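Local structure of 6-phosphogluconate dehydrogenase (Decarboxylating) (Geobacter metallireducens, 4E21) at residues 80-88 against 104-115; 215-226 against 323-331. The protein probably catalyses the NADP-dependent oxidative decarboxylation of 6-phosphogluconate in the pentose phosphate pathway. One frame throughout, in Å; residues are numbered along the deposited sequence.

Contact 1. Residues 80-88 against 104-115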
loop_
_atom_site.group_PDB
_atom_site.type_symbol
_atom_site.label_atom_id
_atom_site.label_comp_id
_atom_site.label_asym_id
_atom_site.label_seq_id
_atom_site.Cartn_x
_atom_site.Cartn_y
_atom_site.Cartn_z
ATOM N N VAL B 80 -32.501 -2.811 41.638
ATOM C CA VAL B 80 -32.696 -1.718 42.588
ATOM C C VAL B 80 -32.094 -0.403 42.073
ATOM O O VAL B 80 -30.996 -0.389 41.544
ATOM C CB VAL B 80 -32.090 -2.113 43.968
ATOM C CG1 VAL B 80 -32.059 -0.926 44.941
ATOM C CG2 VAL B 80 -32.863 -3.284 44.569
ATOM N N LYS B 81 -32.818 0.702 42.212
ATOM C CA LYS B 81 -32.354 1.998 41.711
ATOM C C LYS B 81 -31.350 2.642 42.658
ATOM O O LYS B 81 -31.453 2.442 43.860
ATOM C CB LYS B 81 -33.544 2.924 41.506
ATOM C CG LYS B 81 -34.557 2.393 40.497
ATOM C CD LYS B 81 -35.757 3.328 40.359
ATOM C CE LYS B 81 -36.720 3.172 41.550
ATOM N NZ LYS B 81 -37.940 3.985 41.410
ATOM N N PRO B 82 -30.350 3.385 42.122
ATOM C CA PRO B 82 -30.037 3.594 40.700
ATOM C C PRO B 82 -29.511 2.305 40.088
ATOM O O PRO B 82 -28.720 1.603 40.708
ATOM C CB PRO B 82 -28.901 4.629 40.713
ATOM C CG PRO B 82 -28.658 4.997 42.132
ATOM C CD PRO B 82 -29.306 3.947 42.994
ATOM N N ARG B 83 -29.949 1.993 38.882
ATOM C CA ARG B 83 -29.573 0.738 38.260
ATOM C C ARG B 83 -28.259 0.854 37.521
ATOM O O ARG B 83 -27.877 1.946 37.106
ATOM C CB ARG B 83 -30.641 0.308 37.277
ATOM C CG ARG B 83 -31.960 0.083 37.911
ATOM C CD ARG B 83 -32.939 -0.327 36.856
ATOM N NE ARG B 83 -34.238 -0.651 37.414
ATOM C CZ ARG B 83 -35.259 0.200 37.481
ATOM N NH1 ARG B 83 -35.129 1.441 37.042
ATOM N NH2 ARG B 83 -36.413 -0.204 37.985
ATOM N N VAL B 84 -27.572 -0.281 37.382
ATOM C CA VAL B 84 -26.448 -0.419 36.457
ATOM C C VAL B 84 -26.755 -1.505 35.421
ATOM O O VAL B 84 -26.800 -2.695 35.755
ATOM C CB VAL B 84 -25.157 -0.764 37.182
ATOM C CG1 VAL B 84 -24.067 -1.208 36.157
ATOM C CG2 VAL B 84 -24.694 0.434 37.963
ATOM N N VAL B 85 -26.976 -1.096 34.172
ATOM C CA VAL B 85 -27.350 -2.042 33.117
ATOM C C VAL B 85 -26.284 -2.169 32.019
ATOM O O VAL B 85 -25.978 -1.197 31.339
ATOM C CB VAL B 85 -28.694 -1.662 32.455
ATOM C CG1 VAL B 85 -29.106 -2.725 31.405
ATOM C CG2 VAL B 85 -29.779 -1.456 33.514
ATOM N N TRP B 86 -25.743 -3.371 31.841
ATOM C CA TRP B 86 -24.720 -3.632 30.827
ATOM C C TRP B 86 -25.319 -4.330 29.603
ATOM O O TRP B 86 -26.029 -5.334 29.744
ATOM C CB TRP B 86 -23.616 -4.489 31.433
ATOM C CG TRP B 86 -22.326 -4.497 30.668
ATOM C CD1 TRP B 86 -22.106 -5.047 29.432
ATOM C CD2 TRP B 86 -21.064 -3.968 31.101
ATOM N NE1 TRP B 86 -20.790 -4.887 29.073
ATOM C CE2 TRP B 86 -20.131 -4.224 30.073
ATOM C CE3 TRP B 86 -20.637 -3.287 32.249
ATOM C CZ2 TRP B 86 -18.800 -3.823 30.161
ATOM C CZ3 TRP B 86 -19.319 -2.902 32.341
ATOM C CH2 TRP B 86 -18.413 -3.168 31.301
ATOM N N LEU B 87 -25.070 -3.784 28.408
ATOM C CA LEU B 87 -25.521 -4.412 27.161
ATOM C C LEU B 87 -24.356 -5.117 26.459
ATOM O O LEU B 87 -23.296 -4.526 26.270
ATOM C CB LEU B 87 -26.156 -3.393 26.203
ATOM C CG LEU B 87 -27.280 -2.464 26.700
ATOM C CD1 LEU B 87 -27.699 -1.488 25.615
ATOM C CD2 LEU B 87 -28.504 -3.249 27.162
HETATM N N MSE B 88 -24.559 -6.384 26.103
HETATM C CA MSE B 88 -23.653 -7.138 25.236
HETATM C C MSE B 88 -24.493 -7.765 24.127
HETATM O O MSE B 88 -24.476 -8.982 23.932
HETATM C CB MSE B 88 -22.904 -8.249 25.985
HETATM C CG MSE B 88 -21.686 -7.813 26.783
HETATM SE SE MSE B 88 -20.537 -6.520 25.857
HETATM C CE MSE B 88 -18.815 -7.106 26.458
ATOM N N LEU B 104 -38.986 1.903 31.324
ATOM C CA LEU B 104 -38.963 1.294 32.653
ATOM C C LEU B 104 -37.807 1.793 33.509
ATOM O O LEU B 104 -37.737 1.477 34.690
ATOM C CB LEU B 104 -38.888 -0.237 32.588
ATOM C CG LEU B 104 -40.068 -1.108 32.120
ATOM C CD1 LEU B 104 -41.338 -0.297 31.985
ATOM C CD2 LEU B 104 -39.721 -1.823 30.788
ATOM N N LEU B 105 -36.889 2.553 32.921
ATOM C CA LEU B 105 -35.708 3.001 33.666
ATOM C C LEU B 105 -36.000 4.339 34.345
ATOM O O LEU B 105 -37.066 4.930 34.148
ATOM C CB LEU B 105 -34.465 3.107 32.765
ATOM C CG LEU B 105 -33.918 1.820 32.126
ATOM C CD1 LEU B 105 -32.693 2.099 31.250
ATOM C CD2 LEU B 105 -33.580 0.786 33.179
ATOM N N ALA B 106 -35.047 4.820 35.132
ATOM C CA ALA B 106 -35.283 6.014 35.923
ATOM C C ALA B 106 -34.055 6.895 35.938
ATOM O O ALA B 106 -32.927 6.412 35.772
ATOM C CB ALA B 106 -35.674 5.618 37.346
ATOM N N ALA B 107 -34.272 8.186 36.144
ATOM C CA ALA B 107 -33.178 9.128 36.308
ATOM C C ALA B 107 -32.110 8.625 37.308
ATOM O O ALA B 107 -32.422 8.017 38.331
ATOM C CB ALA B 107 -33.707 10.514 36.692
ATOM N N ASN B 108 -30.848 8.860 36.972
ATOM C CA ASN B 108 -29.709 8.385 37.764
ATOM C C ASN B 108 -29.341 6.920 37.519
ATOM O O ASN B 108 -28.330 6.443 38.021
ATOM C CB ASN B 108 -29.890 8.702 39.263
ATOM C CG ASN B 108 -29.832 10.220 39.553
ATOM O OD1 ASN B 108 -29.355 11.020 38.728
ATOM N ND2 ASN B 108 -30.319 10.613 40.719
ATOM N N ASP B 109 -30.146 6.207 36.742
ATOM C CA ASP B 109 -29.688 4.927 36.206
ATOM C C ASP B 109 -28.515 5.132 35.234
ATOM O O ASP B 109 -28.362 6.200 34.627
ATOM C CB ASP B 109 -30.811 4.185 35.477
ATOM C CG ASP B 109 -31.828 3.566 36.426
ATOM O OD1 ASP B 109 -31.616 3.606 37.663
ATOM O OD2 ASP B 109 -32.838 3.025 35.912
ATOM N N ILE B 110 -27.704 4.089 35.099
ATOM C CA ILE B 110 -26.587 4.040 34.166
ATOM C C ILE B 110 -26.756 2.843 33.228
ATOM O O ILE B 110 -27.009 1.711 33.683
ATOM C CB ILE B 110 -25.252 3.824 34.921
ATOM C CG1 ILE B 110 -24.960 4.982 35.861
ATOM C CG2 ILE B 110 -24.071 3.590 33.942
ATOM C CD1 ILE B 110 -23.756 4.731 36.751
ATOM N N VAL B 111 -26.606 3.093 31.928
ATOM C CA VAL B 111 -26.644 2.045 30.907
ATOM C C VAL B 111 -25.284 1.981 30.207
ATOM O O VAL B 111 -24.726 2.994 29.781
ATOM C CB VAL B 111 -27.781 2.294 29.874
ATOM C CG1 VAL B 111 -27.803 1.209 28.777
ATOM C CG2 VAL B 111 -29.114 2.344 30.567
ATOM N N ILE B 112 -24.730 0.787 30.125
ATOM C CA ILE B 112 -23.438 0.608 29.502
ATOM C C ILE B 112 -23.591 -0.193 28.215
ATOM O O ILE B 112 -24.215 -1.253 28.228
ATOM C CB ILE B 112 -22.499 -0.122 30.454
ATOM C CG1 ILE B 112 -22.397 0.674 31.761
ATOM C CG2 ILE B 112 -21.116 -0.371 29.786
ATOM C CD1 ILE B 112 -22.028 -0.166 32.938
ATOM N N ASP B 113 -23.064 0.325 27.109
ATOM C CA ASP B 113 -22.980 -0.463 25.867
ATOM C C ASP B 113 -21.539 -0.943 25.698
ATOM O O ASP B 113 -20.615 -0.152 25.466
ATOM C CB ASP B 113 -23.406 0.361 24.661
ATOM C CG ASP B 113 -23.295 -0.413 23.352
ATOM O OD1 ASP B 113 -23.076 -1.636 23.387
ATOM O OD2 ASP B 113 -23.441 0.212 22.282
ATOM N N GLY B 114 -21.348 -2.240 25.870
ATOM C CA GLY B 114 -20.033 -2.829 25.867
ATOM C C GLY B 114 -19.755 -3.574 24.581
ATOM O O GLY B 114 -18.702 -4.177 24.432
ATOM N N GLY B 115 -20.692 -3.523 23.645
ATOM C CA GLY B 115 -20.531 -4.228 22.387
ATOM C C GLY B 115 -19.758 -3.414 21.367
ATOM O O GLY B 115 -19.106 -2.424 21.703
HETATM O O HOH W 1 -37.973 2.456 37.300
#

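Contact 2. Residues 215-226 against 323-331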
loop_
_atom_site.group_PDB
_atom_site.type_symbol
_atom_site.label_atom_id
_atom_site.label_comp_id
_atom_site.label_asym_id
_atom_site.label_seq_id
_atom_site.Cartn_x
_atom_site.Cartn_y
_atom_site.Cartn_z
ATOM N N GLY B 215 -8.065 -1.708 14.438
ATOM C CA GLY B 215 -7.410 -1.342 13.200
ATOM C C GLY B 215 -5.940 -1.716 13.308
ATOM O O GLY B 215 -5.385 -2.307 12.401
ATOM N N ILE B 216 -5.325 -1.367 14.434
ATOM C CA ILE B 216 -3.947 -1.723 14.707
ATOM C C ILE B 216 -3.777 -3.246 14.675
ATOM O O ILE B 216 -2.845 -3.775 14.062
ATOM C CB ILE B 216 -3.501 -1.152 16.047
ATOM C CG1 ILE B 216 -3.427 0.370 15.961
ATOM C CG2 ILE B 216 -2.164 -1.732 16.451
ATOM C CD1 ILE B 216 -3.213 1.048 17.278
ATOM N N GLU B 217 -4.718 -3.939 15.298
ATOM C CA GLU B 217 -4.704 -5.384 15.333
ATOM C C GLU B 217 -4.685 -5.986 13.931
ATOM O O GLU B 217 -4.014 -6.970 13.709
ATOM C CB GLU B 217 -5.881 -5.885 16.148
ATOM C CG GLU B 217 -6.163 -7.351 16.086
ATOM C CD GLU B 217 -7.578 -7.615 16.611
ATOM O OE1 GLU B 217 -7.847 -7.289 17.780
ATOM O OE2 GLU B 217 -8.443 -8.097 15.853
ATOM N N TYR B 218 -5.404 -5.377 12.998
ATOM C CA TYR B 218 -5.427 -5.839 11.614
ATOM C C TYR B 218 -4.031 -5.670 10.994
ATOM O O TYR B 218 -3.528 -6.577 10.337
ATOM C CB TYR B 218 -6.415 -5.023 10.782
ATOM C CG TYR B 218 -7.871 -5.418 10.838
ATOM C CD1 TYR B 218 -8.466 -5.890 12.003
ATOM C CD2 TYR B 218 -8.681 -5.253 9.723
ATOM C CE1 TYR B 218 -9.837 -6.217 12.035
ATOM C CE2 TYR B 218 -10.033 -5.574 9.747
ATOM C CZ TYR B 218 -10.598 -6.054 10.893
ATOM O OH TYR B 218 -11.939 -6.355 10.860
ATOM N N GLY B 219 -3.443 -4.484 11.181
ATOM C CA GLY B 219 -2.110 -4.179 10.705
ATOM C C GLY B 219 -1.069 -5.144 11.264
ATOM O O GLY B 219 -0.197 -5.607 10.530
ATOM N N LEU B 220 -1.165 -5.457 12.559
ATOM C CA LEU B 220 -0.207 -6.356 13.204
ATOM C C LEU B 220 -0.313 -7.769 12.652
ATOM O O LEU B 220 0.700 -8.369 12.334
ATOM C CB LEU B 220 -0.401 -6.400 14.718
ATOM C CG LEU B 220 -0.365 -5.091 15.499
ATOM C CD1 LEU B 220 -0.737 -5.363 16.946
ATOM C CD2 LEU B 220 1.045 -4.485 15.405
HETATM N N MSE B 221 -1.536 -8.294 12.551
HETATM C CA MSE B 221 -1.752 -9.610 11.969
HETATM C C MSE B 221 -1.270 -9.697 10.519
HETATM O O MSE B 221 -0.614 -10.671 10.143
HETATM C CB MSE B 221 -3.219 -9.995 12.058
HETATM C CG MSE B 221 -3.694 -10.199 13.485
HETATM SE SE MSE B 221 -5.659 -10.230 13.600
HETATM C CE MSE B 221 -6.062 -11.671 12.364
ATOM N N ALA B 222 -1.589 -8.680 9.714
ATOM C CA ALA B 222 -1.090 -8.586 8.348
ATOM C C ALA B 222 0.450 -8.577 8.249
ATOM O O ALA B 222 1.012 -9.170 7.333
ATOM C CB ALA B 222 -1.680 -7.365 7.640
ATOM N N ALA B 223 1.136 -7.913 9.173
ATOM C CA ALA B 223 2.603 -7.917 9.151
ATOM C C ALA B 223 3.162 -9.329 9.377
ATOM O O ALA B 223 4.060 -9.787 8.658
ATOM C CB ALA B 223 3.172 -6.942 10.183
ATOM N N TYR B 224 2.641 -10.016 10.390
ATOM C CA TYR B 224 3.089 -11.372 10.664
ATOM C C TYR B 224 2.772 -12.302 9.499
ATOM O O TYR B 224 3.615 -13.094 9.052
ATOM C CB TYR B 224 2.438 -11.915 11.945
ATOM C CG TYR B 224 2.991 -11.343 13.237
ATOM C CD1 TYR B 224 4.305 -11.563 13.604
ATOM C CD2 TYR B 224 2.187 -10.610 14.094
ATOM C CE1 TYR B 224 4.818 -11.054 14.783
ATOM C CE2 TYR B 224 2.682 -10.102 15.282
ATOM C CZ TYR B 224 4.004 -10.324 15.625
ATOM O OH TYR B 224 4.515 -9.830 16.814
ATOM N N ALA B 225 1.542 -12.201 9.013
ATOM C CA ALA B 225 1.042 -13.082 7.977
ATOM C C ALA B 225 1.868 -12.932 6.699
ATOM O O ALA B 225 2.272 -13.929 6.111
ATOM C CB ALA B 225 -0.467 -12.805 7.714
ATOM N N GLU B 226 2.117 -11.694 6.276
ATOM C CA GLU B 226 2.876 -11.419 5.054
ATOM C C GLU B 226 4.306 -11.945 5.192
ATOM O O GLU B 226 4.846 -12.541 4.255
ATOM C CB GLU B 226 2.920 -9.917 4.733
ATOM C CG GLU B 226 1.696 -9.370 3.976
ATOM C CD GLU B 226 1.807 -7.855 3.662
ATOM O OE1 GLU B 226 2.914 -7.264 3.835
ATOM O OE2 GLU B 226 0.787 -7.262 3.243
ATOM N N LEU B 323 -2.676 0.037 7.812
ATOM C CA LEU B 323 -3.994 -0.330 8.306
ATOM C C LEU B 323 -4.941 -0.607 7.140
ATOM O O LEU B 323 -5.704 -1.587 7.179
ATOM C CB LEU B 323 -4.588 0.716 9.291
ATOM C CG LEU B 323 -3.723 1.093 10.514
ATOM C CD1 LEU B 323 -4.427 2.039 11.504
ATOM C CD2 LEU B 323 -3.182 -0.143 11.228
ATOM N N SER B 324 -4.889 0.226 6.100
ATOM C CA SER B 324 -5.836 0.056 4.987
ATOM C C SER B 324 -5.508 -1.190 4.183
ATOM O O SER B 324 -6.395 -1.967 3.801
ATOM C CB SER B 324 -5.853 1.279 4.070
ATOM O OG SER B 324 -5.992 2.444 4.853
ATOM N N SER B 325 -4.230 -1.370 3.906
ATOM C CA SER B 325 -3.828 -2.531 3.145
ATOM C C SER B 325 -4.157 -3.847 3.849
ATOM O O SER B 325 -4.566 -4.801 3.201
ATOM C CB SER B 325 -2.375 -2.417 2.756
ATOM O OG SER B 325 -2.329 -1.634 1.574
ATOM N N ALA B 326 -4.035 -3.875 5.175
ATOM C CA ALA B 326 -4.406 -5.069 5.942
ATOM C C ALA B 326 -5.903 -5.352 5.800
ATOM O O ALA B 326 -6.332 -6.513 5.677
ATOM C CB ALA B 326 -4.026 -4.926 7.409
ATOM N N LEU B 327 -6.694 -4.292 5.806
ATOM C CA LEU B 327 -8.124 -4.429 5.561
ATOM C C LEU B 327 -8.402 -4.941 4.140
ATOM O O LEU B 327 -9.216 -5.865 3.955
ATOM C CB LEU B 327 -8.855 -3.099 5.802
ATOM C CG LEU B 327 -10.370 -3.099 5.577
ATOM C CD1 LEU B 327 -11.084 -3.978 6.598
ATOM C CD2 LEU B 327 -10.906 -1.664 5.649
ATOM N N TYR B 328 -7.737 -4.344 3.146
ATOM C CA TYR B 328 -8.004 -4.685 1.747
ATOM C C TYR B 328 -7.612 -6.126 1.455
ATOM O O TYR B 328 -8.216 -6.783 0.592
ATOM C CB TYR B 328 -7.307 -3.730 0.766
ATOM C CG TYR B 328 -7.727 -2.282 0.941
ATOM C CD1 TYR B 328 -6.831 -1.231 0.714
ATOM C CD2 TYR B 328 -9.016 -1.969 1.346
ATOM C CE1 TYR B 328 -7.222 0.106 0.885
ATOM C CE2 TYR B 328 -9.417 -0.651 1.535
ATOM C CZ TYR B 328 -8.519 0.383 1.298
ATOM O OH TYR B 328 -8.925 1.672 1.498
ATOM N N GLU B 329 -6.599 -6.615 2.168
ATOM C CA GLU B 329 -6.193 -7.989 1.973
ATOM C C GLU B 329 -7.304 -8.919 2.406
ATOM O O GLU B 329 -7.517 -9.964 1.795
ATOM C CB GLU B 329 -4.865 -8.301 2.691
ATOM C CG GLU B 329 -3.638 -7.652 1.997
ATOM C CD GLU B 329 -2.372 -7.832 2.810
ATOM O OE1 GLU B 329 -2.457 -7.747 4.041
ATOM O OE2 GLU B 329 -1.294 -8.079 2.236
ATOM N N ARG B 330 -8.011 -8.546 3.463
ATOM C CA ARG B 330 -9.176 -9.318 3.869
ATOM C C ARG B 330 -10.245 -9.288 2.772
ATOM O O ARG B 330 -10.830 -10.333 2.464
ATOM C CB ARG B 330 -9.734 -8.840 5.221
ATOM C CG ARG B 330 -8.739 -8.981 6.365
ATOM C CD ARG B 330 -9.401 -8.810 7.708
ATOM N NE ARG B 330 -8.445 -8.995 8.797
ATOM C CZ ARG B 330 -8.779 -9.242 10.058
ATOM N NH1 ARG B 330 -10.057 -9.368 10.409
ATOM N NH2 ARG B 330 -7.829 -9.383 10.962
ATOM N N PHE B 331 -10.480 -8.118 2.168
ATOM C CA PHE B 331 -11.444 -8.023 1.056
ATOM C C PHE B 331 -11.091 -8.959 -0.099
ATOM O O PHE B 331 -11.959 -9.683 -0.595
ATOM C CB PHE B 331 -11.584 -6.599 0.498
ATOM C CG PHE B 331 -12.165 -5.619 1.458
ATOM C CD1 PHE B 331 -12.136 -4.272 1.179
ATOM C CD2 PHE B 331 -12.721 -6.041 2.662
ATOM C CE1 PHE B 331 -12.692 -3.351 2.081
ATOM C CE2 PHE B 331 -13.258 -5.129 3.570
ATOM C CZ PHE B 331 -13.252 -3.796 3.277
HETATM O O HOH W 2 -9.038 -9.935 13.522
HETATM O O HOH W 3 -5.448 -8.376 9.181
#

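Contact 1. Residues 80-88 against 104-115
Arg83 to Leu87 pair in parallel register with Asp109 to Asp113, and the axes of strands 84-87 and 110-113 run 4.6 Å apart at 16°. With helix 94-101 between them, the strands form a right-handed beta-alpha-beta crossover of the Rossmann-type nucleotide-binding domain. Backbone bonds zip the pair from Ile110 N on Arg83 O to Gly114 N on Leu87 O.

Ahead of the strands, Asp109 grips Arg83 twice. Arg83 N gives a nearly straight bond to Asp109 OD1, 2.6 Å long, from above the carboxylate plane. Arg83 NH1 makes a salt bridge to the syn lone pair of Asp109 OD2 at 3.0 Å. Asp109 OD2 sits in the guanidinium plane of Arg83, at its edge, while the carboxylate is turned 81° from that plane. Asp109 OD2 also accepts from Ala106 N. Arg83 NH2 reaches Cys76 O in helix 72-78. An alanine at Asp109 is likely to leave Arg83 NH1 without its carboxylate mate and Ala106 N without its acceptor.

Val85, Leu87 and Val111 share one face of the sheet, where Leu87 CD1 lies 4.2 Å from Val111 CG1. Met101 of the crossover helix covers this face. Val84, Trp86, Ile110 and Ile112 share the other. Ile112 CG2 stands over the Trp86 six-membered ring in a CH-pi contact, 3.8 Å from its centroid. With CG1 anti to the carbonyl carbon (chi1 -57°), Ile112 also brings CD1 to 3.5 Å from Trp86 CE3. At the far end, Met88, here selenomethionine, sets SE 3.3 Å from Gly114 O.

Contact 2. Residues 215-226 against 323-331
Tyr218 and Arg330 bury the most surface where these two helices cross, followed by Leu323. The segment axes come within 8.1 Å at 72°. The guanidinium of Arg330 lies flat over the Tyr218 ring in a cation-pi stack. The centres are 3.6 Å apart and the planes differ by 12°. The Arg330 chain is extended from CG to NE, which carries the charged end across the ring. Met221 SE, of a selenomethionine, meets the guanidinium edge, 3.5 Å from Arg330 NH2. Water 3 bridges Arg330 NE and Tyr218 O, and Arg330 NH1 donates to Ser301 O. Leu327 CD1 touches the ring edge at Tyr218 CE2, 3.7 Å away.

Small residues let the backbones approach: Ala222 CB and Ala326 CB are 3.4 Å apart. Leu323 has CG anti to its carbonyl carbon, chi1 -54°, and lays CD2 3.3 Å from Gly215 O. The same methyl packs on Gly219 CA, where no side chain stands in the way.

Other subunits also pack here, and Glu226 OE1 accepts from Leu323 N of the second subunit. The contact joins the long helix 205-232 to helix 321-333 in the all-helical C-terminal domain. Helix 278-289 packs on Met221, and helix 305-316 covers Leu323 and Leu327.

In the fold
From the N terminus, the chain first completes strands 24-28 and 47-51. Contact 1 then closes a short loop: 15 residues, including helix 94-101, separate its segments. It sets strand 110-113 beside 84-87 within the sheet of the nucleotide-binding domain. The chain goes on through the last strands of that sheet before entering helix 205-232. Contact 2 closes a much longer loop of 96 residues, which holds helices but no strand. The two contacts follow in series, neither nested nor crossed. The centres of contact 1 and contact 2 lie about 36 Å apart, on opposite sides of the chain's centre. Contact 1 ties neighbouring strands together; contact 2 ties helices of the C-terminal domain that are far apart along the chain.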